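Local coordinates for BtGH115A (Bacteroides thetaiotaomicron, PDB 5BY3), which probably removes alpha-linked 4-O-methyl-glucuronic acid from decorated arabinogalactans, as a family GH115 glycoside hydrolase, at residues A[373-376]-A[380-383]; A[422-427]-A[701-706]. All coordinates share one frame; numbering follows the deposited sequence.

Interaction 1: A[373-376]-A[380-383]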
ATOM      1  N   ILE A 373       3.027  -7.816  -7.921  1.00 38.64           N
ATOM      2  CA  ILE A 373       2.961  -9.140  -7.243  1.00 37.89           C
ATOM      3  C   ILE A 373       3.768 -10.218  -7.989  1.00 39.24           C
ATOM      4  O   ILE A 373       3.532 -10.453  -9.185  1.00 36.19           O
ATOM      5  CB  ILE A 373       1.488  -9.550  -6.993  1.00 35.56           C
ATOM      6  CG1 ILE A 373       0.878  -8.540  -6.023  1.00 36.35           C
ATOM      7  CG2 ILE A 373       1.391 -10.956  -6.403  1.00 37.65           C
ATOM      8  CD1 ILE A 373      -0.629  -8.614  -5.839  1.00 37.58           C
ATOM      9  N   ARG A 374       4.726 -10.854  -7.295  1.00 41.57           N
ATOM     10  CA  ARG A 374       5.602 -11.866  -7.951  1.00 42.52           C
ATOM     11  C   ARG A 374       4.886 -13.222  -8.218  1.00 49.22           C
ATOM     12  O   ARG A 374       5.135 -13.876  -9.230  1.00 44.40           O
ATOM     13  CB  ARG A 374       6.927 -12.070  -7.209  1.00 40.18           C
ATOM     14  CG  ARG A 374       7.885 -10.871  -7.231  1.00 41.32           C
ATOM     15  CD  ARG A 374       9.320 -11.386  -7.256  1.00 40.06           C
ATOM     16  NE  ARG A 374      10.331 -10.349  -7.372  1.00 33.73           N
ATOM     17  CZ  ARG A 374      10.940 -10.006  -8.496  1.00 38.28           C
ATOM     18  NH1 ARG A 374      10.645 -10.616  -9.658  1.00 41.56           N
ATOM     19  NH2 ARG A 374      11.850  -9.048  -8.469  1.00 32.38           N
ATOM     20  N   HIS A 375       3.984 -13.634  -7.327  1.00 47.64           N
ATOM     21  CA  HIS A 375       3.385 -14.950  -7.493  1.00 46.88           C
ATOM     22  C   HIS A 375       1.927 -15.006  -7.118  1.00 44.34           C
ATOM     23  O   HIS A 375       1.528 -14.558  -6.030  1.00 43.13           O
ATOM     24  CB  HIS A 375       4.182 -16.038  -6.740  1.00 49.92           C
ATOM     25  CG  HIS A 375       3.636 -17.414  -6.939  1.00 53.16           C
ATOM     26  ND1 HIS A 375       4.069 -18.241  -7.951  1.00 53.11           N
ATOM     27  CD2 HIS A 375       2.654 -18.088  -6.290  1.00 54.26           C
ATOM     28  CE1 HIS A 375       3.392 -19.375  -7.902  1.00 54.72           C
ATOM     29  NE2 HIS A 375       2.520 -19.303  -6.912  1.00 52.60           N
ATOM     30  N   PHE A 376       1.159 -15.576  -8.040  1.00 44.09           N
ATOM     31  CA  PHE A 376      -0.259 -15.900  -7.864  1.00 50.37           C
ATOM     32  C   PHE A 376      -0.483 -17.414  -7.640  1.00 50.60           C
ATOM     33  O   PHE A 376       0.150 -18.233  -8.326  1.00 56.31           O
ATOM     34  CB  PHE A 376      -1.046 -15.392  -9.072  1.00 44.87           C
ATOM     35  CG  PHE A 376      -1.031 -13.905  -9.204  1.00 47.82           C
ATOM     36  CD1 PHE A 376      -0.008 -13.262  -9.924  1.00 49.12           C
ATOM     37  CD2 PHE A 376      -2.019 -13.121  -8.569  1.00 45.77           C
ATOM     38  CE1 PHE A 376       0.019 -11.866 -10.025  1.00 46.87           C
ATOM     39  CE2 PHE A 376      -1.979 -11.737  -8.658  1.00 47.30           C
ATOM     40  CZ  PHE A 376      -0.969 -11.109  -9.410  1.00 44.80           C
ATOM     41  N   GLU A 380      -3.675 -25.671  -6.876  1.00 54.40           N
ATOM     42  CA  GLU A 380      -3.258 -26.432  -5.697  1.00 67.38           C
ATOM     43  C   GLU A 380      -3.187 -25.522  -4.445  1.00 65.34           C
ATOM     44  O   GLU A 380      -3.966 -25.723  -3.490  1.00 65.39           O
ATOM     45  CB  GLU A 380      -1.946 -27.227  -6.003  1.00 69.04           C
ATOM     46  CG  GLU A 380      -1.218 -27.936  -4.844  1.00 82.23           C
ATOM     47  CD  GLU A 380      -2.130 -28.570  -3.786  1.00 90.29           C
ATOM     48  OE1 GLU A 380      -3.143 -29.228  -4.133  1.00 85.48           O
ATOM     49  OE2 GLU A 380      -1.832 -28.402  -2.579  1.00 90.48           O
ATOM     50  N   GLU A 381      -2.295 -24.518  -4.500  1.00 60.45           N
ATOM     51  CA  GLU A 381      -2.019 -23.568  -3.407  1.00 56.53           C
ATOM     52  C   GLU A 381      -3.279 -22.871  -2.989  1.00 52.85           C
ATOM     53  O   GLU A 381      -3.514 -22.653  -1.810  1.00 54.16           O
ATOM     54  CB  GLU A 381      -0.965 -22.531  -3.825  1.00 56.07           C
ATOM     55  CG  GLU A 381       0.463 -23.065  -3.927  1.00 48.83           C
ATOM     56  CD  GLU A 381       1.342 -22.290  -4.919  1.00 49.05           C
ATOM     57  OE1 GLU A 381       0.827 -21.654  -5.856  1.00 49.71           O
ATOM     58  OE2 GLU A 381       2.583 -22.332  -4.792  1.00 47.19           O
ATOM     59  N   ARG A 382      -4.111 -22.560  -3.966  1.00 50.72           N
ATOM     60  CA  ARG A 382      -5.396 -21.968  -3.692  1.00 56.99           C
ATOM     61  C   ARG A 382      -6.349 -22.834  -2.829  1.00 63.03           C
ATOM     62  O   ARG A 382      -7.009 -22.307  -1.923  1.00 63.62           O
ATOM     63  CB  ARG A 382      -6.035 -21.567  -5.011  1.00 60.08           C
ATOM     64  CG  ARG A 382      -7.351 -20.857  -4.854  1.00 60.90           C
ATOM     65  CD  ARG A 382      -7.764 -20.250  -6.172  1.00 68.53           C
ATOM     66  NE  ARG A 382      -8.949 -19.455  -5.895  1.00 71.16           N
ATOM     67  CZ  ARG A 382      -9.554 -18.652  -6.756  1.00 66.71           C
ATOM     68  NH1 ARG A 382      -9.104 -18.505  -7.999  1.00 62.53           N
ATOM     69  NH2 ARG A 382     -10.627 -17.991  -6.350  1.00 64.01           N
ATOM     70  N   ALA A 383      -6.399 -24.145  -3.100  1.00 65.50           N
ATOM     71  CA  ALA A 383      -7.264 -25.085  -2.369  1.00 57.30           C
ATOM     72  C   ALA A 383      -6.771 -25.397  -0.923  1.00 56.10           C
ATOM     73  O   ALA A 383      -7.536 -25.915  -0.099  1.00 50.08           O
ATOM     74  CB  ALA A 383      -7.465 -26.362  -3.193  1.00 56.73           C
TER
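Glu381 OE1 takes hydrogen bonds from two donors, the imidazole NE2 of His375 and the backbone N of Thr378. The first, a His-carboxylate hydrogen bond, ties the loop after strand 362-366 to helix 379-383 in the parallel-sheet region: His375 NE2 stands 3.1 Å from Glu381 OE1, and an N-H...O angle of 168° makes it nearly straight. The oxygen lies in the plane of the imidazole at its edge, where the N-H points. On the acid side the donor arrives on the syn side of OE1, 24° out of the carboxylate plane; the ring and carboxylate planes are nearly perpendicular. The two side chains approach from opposite directions. His375 has CG anti to its backbone N (chi1 -177°), which places NE2 within reach of Glu381, whose chain runs extended beyond CG. The second oxygen, Glu381 OE2, bonds to Tyr351 OH, and the imidazole also meets the rings of His352 and of Trp365 on strand 362-366. The surface shared by the two segments is small, 69 Å², consistent with a contact carried by one polar pair. With both carboxylate oxygens engaged, the Glu381 group is fixed in its rotation. NE2 is the donor and so carries a proton, and its in-plane bond helps to fix the turn of the imidazole.

Interaction 2: A[422-427]-A[701-706]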
ATOM      1  N   TYR A 422      -7.087 -10.718  -5.424  1.00 45.01           N
ATOM      2  CA  TYR A 422      -8.286 -11.322  -4.869  1.00 44.23           C
ATOM      3  C   TYR A 422      -8.902 -12.351  -5.827  1.00 49.09           C
ATOM      4  O   TYR A 422      -9.240 -13.479  -5.416  1.00 51.92           O
ATOM      5  CB  TYR A 422      -9.287 -10.275  -4.446  1.00 43.81           C
ATOM      6  CG  TYR A 422     -10.511 -10.815  -3.712  1.00 44.55           C
ATOM      7  CD1 TYR A 422     -10.531 -10.900  -2.318  1.00 44.88           C
ATOM      8  CD2 TYR A 422     -11.665 -11.219  -4.420  1.00 45.94           C
ATOM      9  CE1 TYR A 422     -11.659 -11.378  -1.641  1.00 48.28           C
ATOM     10  CE2 TYR A 422     -12.795 -11.680  -3.757  1.00 47.33           C
ATOM     11  CZ  TYR A 422     -12.786 -11.762  -2.378  1.00 48.96           C
ATOM     12  OH  TYR A 422     -13.899 -12.219  -1.735  1.00 56.19           O
ATOM     13  N   ASP A 423      -9.019 -11.967  -7.091  1.00 44.58           N
ATOM     14  CA  ASP A 423      -9.592 -12.824  -8.122  1.00 49.33           C
ATOM     15  C   ASP A 423      -8.770 -14.136  -8.299  1.00 51.19           C
ATOM     16  O   ASP A 423      -9.317 -15.226  -8.476  1.00 50.07           O
ATOM     17  CB  ASP A 423      -9.690 -12.046  -9.448  1.00 46.66           C
ATOM     18  CG  ASP A 423     -10.865 -11.059  -9.493  1.00 51.87           C
ATOM     19  OD1 ASP A 423     -11.710 -11.022  -8.564  1.00 47.70           O
ATOM     20  OD2 ASP A 423     -10.955 -10.317 -10.505  1.00 59.13           O
ATOM     21  N   GLN A 424      -7.455 -14.023  -8.216  1.00 49.53           N
ATOM     22  CA  GLN A 424      -6.610 -15.203  -8.246  1.00 55.04           C
ATOM     23  C   GLN A 424      -6.579 -15.949  -6.912  1.00 51.99           C
ATOM     24  O   GLN A 424      -5.771 -16.839  -6.731  1.00 55.67           O
ATOM     25  CB  GLN A 424      -5.192 -14.879  -8.739  1.00 53.80           C
ATOM     26  CG  GLN A 424      -5.101 -14.349 -10.177  1.00 55.95           C
ATOM     27  CD  GLN A 424      -5.639 -15.301 -11.236  1.00 56.41           C
ATOM     28  OE1 GLN A 424      -6.401 -14.906 -12.128  1.00 52.42           O
ATOM     29  NE2 GLN A 424      -5.254 -16.557 -11.139  1.00 59.95           N
ATOM     30  N   GLY A 425      -7.465 -15.606  -5.986  1.00 52.52           N
ATOM     31  CA  GLY A 425      -7.602 -16.399  -4.776  1.00 50.84           C
ATOM     32  C   GLY A 425      -6.718 -16.019  -3.597  1.00 54.10           C
ATOM     33  O   GLY A 425      -6.657 -16.776  -2.625  1.00 47.17           O
ATOM     34  N   ILE A 426      -6.050 -14.856  -3.658  1.00 54.01           N
ATOM     35  CA  ILE A 426      -5.336 -14.328  -2.471  1.00 50.47           C
ATOM     36  C   ILE A 426      -6.369 -13.569  -1.608  1.00 48.76           C
ATOM     37  O   ILE A 426      -6.633 -12.384  -1.849  1.00 45.46           O
ATOM     38  CB  ILE A 426      -4.125 -13.449  -2.852  1.00 46.91           C
ATOM     39  CG1 ILE A 426      -3.146 -14.252  -3.708  1.00 49.07           C
ATOM     40  CG2 ILE A 426      -3.466 -12.858  -1.609  1.00 47.74           C
ATOM     41  CD1 ILE A 426      -1.933 -13.515  -4.260  1.00 44.22           C
ATOM     42  N   GLN A 427      -6.957 -14.261  -0.625  1.00 43.59           N
ATOM     43  CA  GLN A 427      -8.129 -13.747   0.104  1.00 43.78           C
ATOM     44  C   GLN A 427      -8.044 -13.853   1.629  1.00 46.46           C
ATOM     45  O   GLN A 427      -8.982 -13.484   2.365  1.00 51.20           O
ATOM     46  CB  GLN A 427      -9.401 -14.458  -0.353  1.00 41.58           C
ATOM     47  CG  GLN A 427      -9.661 -14.477  -1.851  1.00 47.79           C
ATOM     48  CD  GLN A 427     -11.060 -14.983  -2.216  1.00 52.50           C
ATOM     49  OE1 GLN A 427     -11.866 -15.363  -1.355  1.00 54.60           O
ATOM     50  NE2 GLN A 427     -11.351 -14.979  -3.501  1.00 53.06           N
ATOM     51  N   PRO A 701       4.245 -12.677 -14.525  1.00 49.82           N
ATOM     52  CA  PRO A 701       3.295 -13.727 -15.022  1.00 50.79           C
ATOM     53  C   PRO A 701       2.192 -14.102 -14.031  1.00 45.48           C
ATOM     54  O   PRO A 701       2.442 -14.167 -12.819  1.00 46.37           O
ATOM     55  CB  PRO A 701       4.209 -14.947 -15.281  1.00 49.80           C
ATOM     56  CG  PRO A 701       5.570 -14.359 -15.504  1.00 53.88           C
ATOM     57  CD  PRO A 701       5.652 -13.134 -14.614  1.00 54.36           C
ATOM     58  N   VAL A 702       0.976 -14.307 -14.515  1.00 46.57           N
ATOM     59  CA  VAL A 702      -0.135 -14.657 -13.604  1.00 51.09           C
ATOM     60  C   VAL A 702      -0.225 -16.156 -13.395  1.00 54.71           C
ATOM     61  O   VAL A 702      -0.603 -16.620 -12.317  1.00 57.57           O
ATOM     62  CB  VAL A 702      -1.489 -14.106 -14.075  1.00 52.80           C
ATOM     63  CG1 VAL A 702      -2.556 -14.333 -13.003  1.00 52.07           C
ATOM     64  CG2 VAL A 702      -1.367 -12.622 -14.439  1.00 45.23           C
ATOM     65  N   HIS A 703       0.095 -16.906 -14.446  1.00 62.97           N
ATOM     66  CA  HIS A 703       0.236 -18.360 -14.368  1.00 69.20           C
ATOM     67  C   HIS A 703       1.323 -18.807 -15.306  1.00 64.69           C
ATOM     68  O   HIS A 703       1.365 -18.434 -16.496  1.00 60.37           O
ATOM     69  CB  HIS A 703      -1.058 -19.088 -14.712  1.00 73.64           C
ATOM     70  CG  HIS A 703      -2.152 -18.846 -13.730  1.00 79.46           C
ATOM     71  ND1 HIS A 703      -3.351 -18.272 -14.089  1.00 76.56           N
ATOM     72  CD2 HIS A 703      -2.222 -19.073 -12.396  1.00 84.91           C
ATOM     73  CE1 HIS A 703      -4.123 -18.178 -13.022  1.00 80.87           C
ATOM     74  NE2 HIS A 703      -3.457 -18.647 -11.979  1.00 83.44           N
ATOM     75  N   GLY A 704       2.192 -19.626 -14.745  1.00 58.21           N
ATOM     76  CA  GLY A 704       3.366 -20.040 -15.436  1.00 58.78           C
ATOM     77  C   GLY A 704       4.388 -19.000 -15.144  1.00 62.18           C
ATOM     78  O   GLY A 704       4.300 -18.280 -14.138  1.00 71.49           O
ATOM     79  N   ASP A 705       5.342 -18.913 -16.057  1.00 65.16           N
ATOM     80  CA  ASP A 705       6.568 -18.146 -15.892  1.00 55.60           C
ATOM     81  C   ASP A 705       6.727 -17.307 -17.155  1.00 50.95           C
ATOM     82  O   ASP A 705       7.800 -16.803 -17.443  1.00 48.54           O
ATOM     83  CB  ASP A 705       7.747 -19.122 -15.709  1.00 62.52           C
ATOM     84  CG  ASP A 705       7.412 -20.299 -14.755  1.00 81.14           C
ATOM     85  OD1 ASP A 705       7.006 -20.039 -13.583  1.00 74.64           O
ATOM     86  OD2 ASP A 705       7.549 -21.482 -15.185  1.00 84.42           O
ATOM     87  N   LYS A 706       5.656 -17.128 -17.922  1.00 55.66           N
ATOM     88  CA  LYS A 706       5.898 -16.629 -19.267  1.00 61.56           C
ATOM     89  C   LYS A 706       5.669 -15.196 -19.730  1.00 59.24           C
ATOM     90  O   LYS A 706       6.628 -14.611 -20.184  1.00 67.98           O
ATOM     91  CB  LYS A 706       5.587 -17.687 -20.326  1.00 67.47           C
ATOM     92  CG  LYS A 706       6.759 -18.643 -20.536  1.00 67.93           C
ATOM     93  CD  LYS A 706       7.770 -18.093 -21.553  1.00 69.09           C
ATOM     94  CE  LYS A 706       9.007 -17.459 -20.926  1.00 70.60           C
ATOM     95  NZ  LYS A 706      10.002 -17.024 -21.954  1.00 62.24           N
TER
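Gln424 meets Val702 and His703 just where helix 411-423 ends in a Schellman motif, so the contact sets the C-terminal end of a helix from the TIM-barrel-clan GH115 region against a loop of the C-terminal beta-rich region. The evidence for the motif is in the backbone: Gly425, at positive phi, is the C-prime residue, with Gly425 N 2.8 Å from Tyr422 O and Ile426 N bonded to Ala421 O.

The apolar part of the contact rests on Val702. Its CG1 methyl lies 3.7 Å from Gln424 CD and 3.8 Å from Gln424 CG, with the two side chains crossing at about a right angle. The bend at chi2 of Gln424 (-60°) lets both CG and CD lie against that one methyl. Phe376 flanks Gln424 as well, as does Glu764.

The polar part is less certain. The Gln424 amide and the His703 imidazole come from opposite directions with planes 68° apart, and the amide nitrogen lies at the ring edge. Gln424 NE2 is modelled too close to His703 CE1 to be sound, and its angle to His703 NE2 is too poor for a hydrogen bond, so the pairing remains doubtful. His703 ND1 bonds weakly to Glu764.

Within 422-427, a side-chain bond adds a second donor to Tyr422 O. Gln427 NE2 donates to Tyr422 O at 3.2 Å and 166°, and reaches that oxygen from the face of the carbonyl plane opposite to Gly425 N.

Overall arrangement
From the N terminus, the chain leaves strand 362-366 and enters the loop of 373-376, which interaction 1 closes almost at once, only four residues on, against helix 379-383. It then passes through strand 388-393 and along helix 411-423, at whose C-terminal end interaction 2 opens; that contact spans 274 residues to the loop between strands 689-696 and 708-713. The two are therefore in series, neither nested nor crossed. In space they adjoin, their centres about 6 Å apart: Phe376 CD2 packs 3.6 Å from Gln424 CB, and Phe376 CB 3.5 Å from Val702 O. Interaction 1 is local to the parallel-sheet region, whereas interaction 2 joins it to the C-terminal beta region.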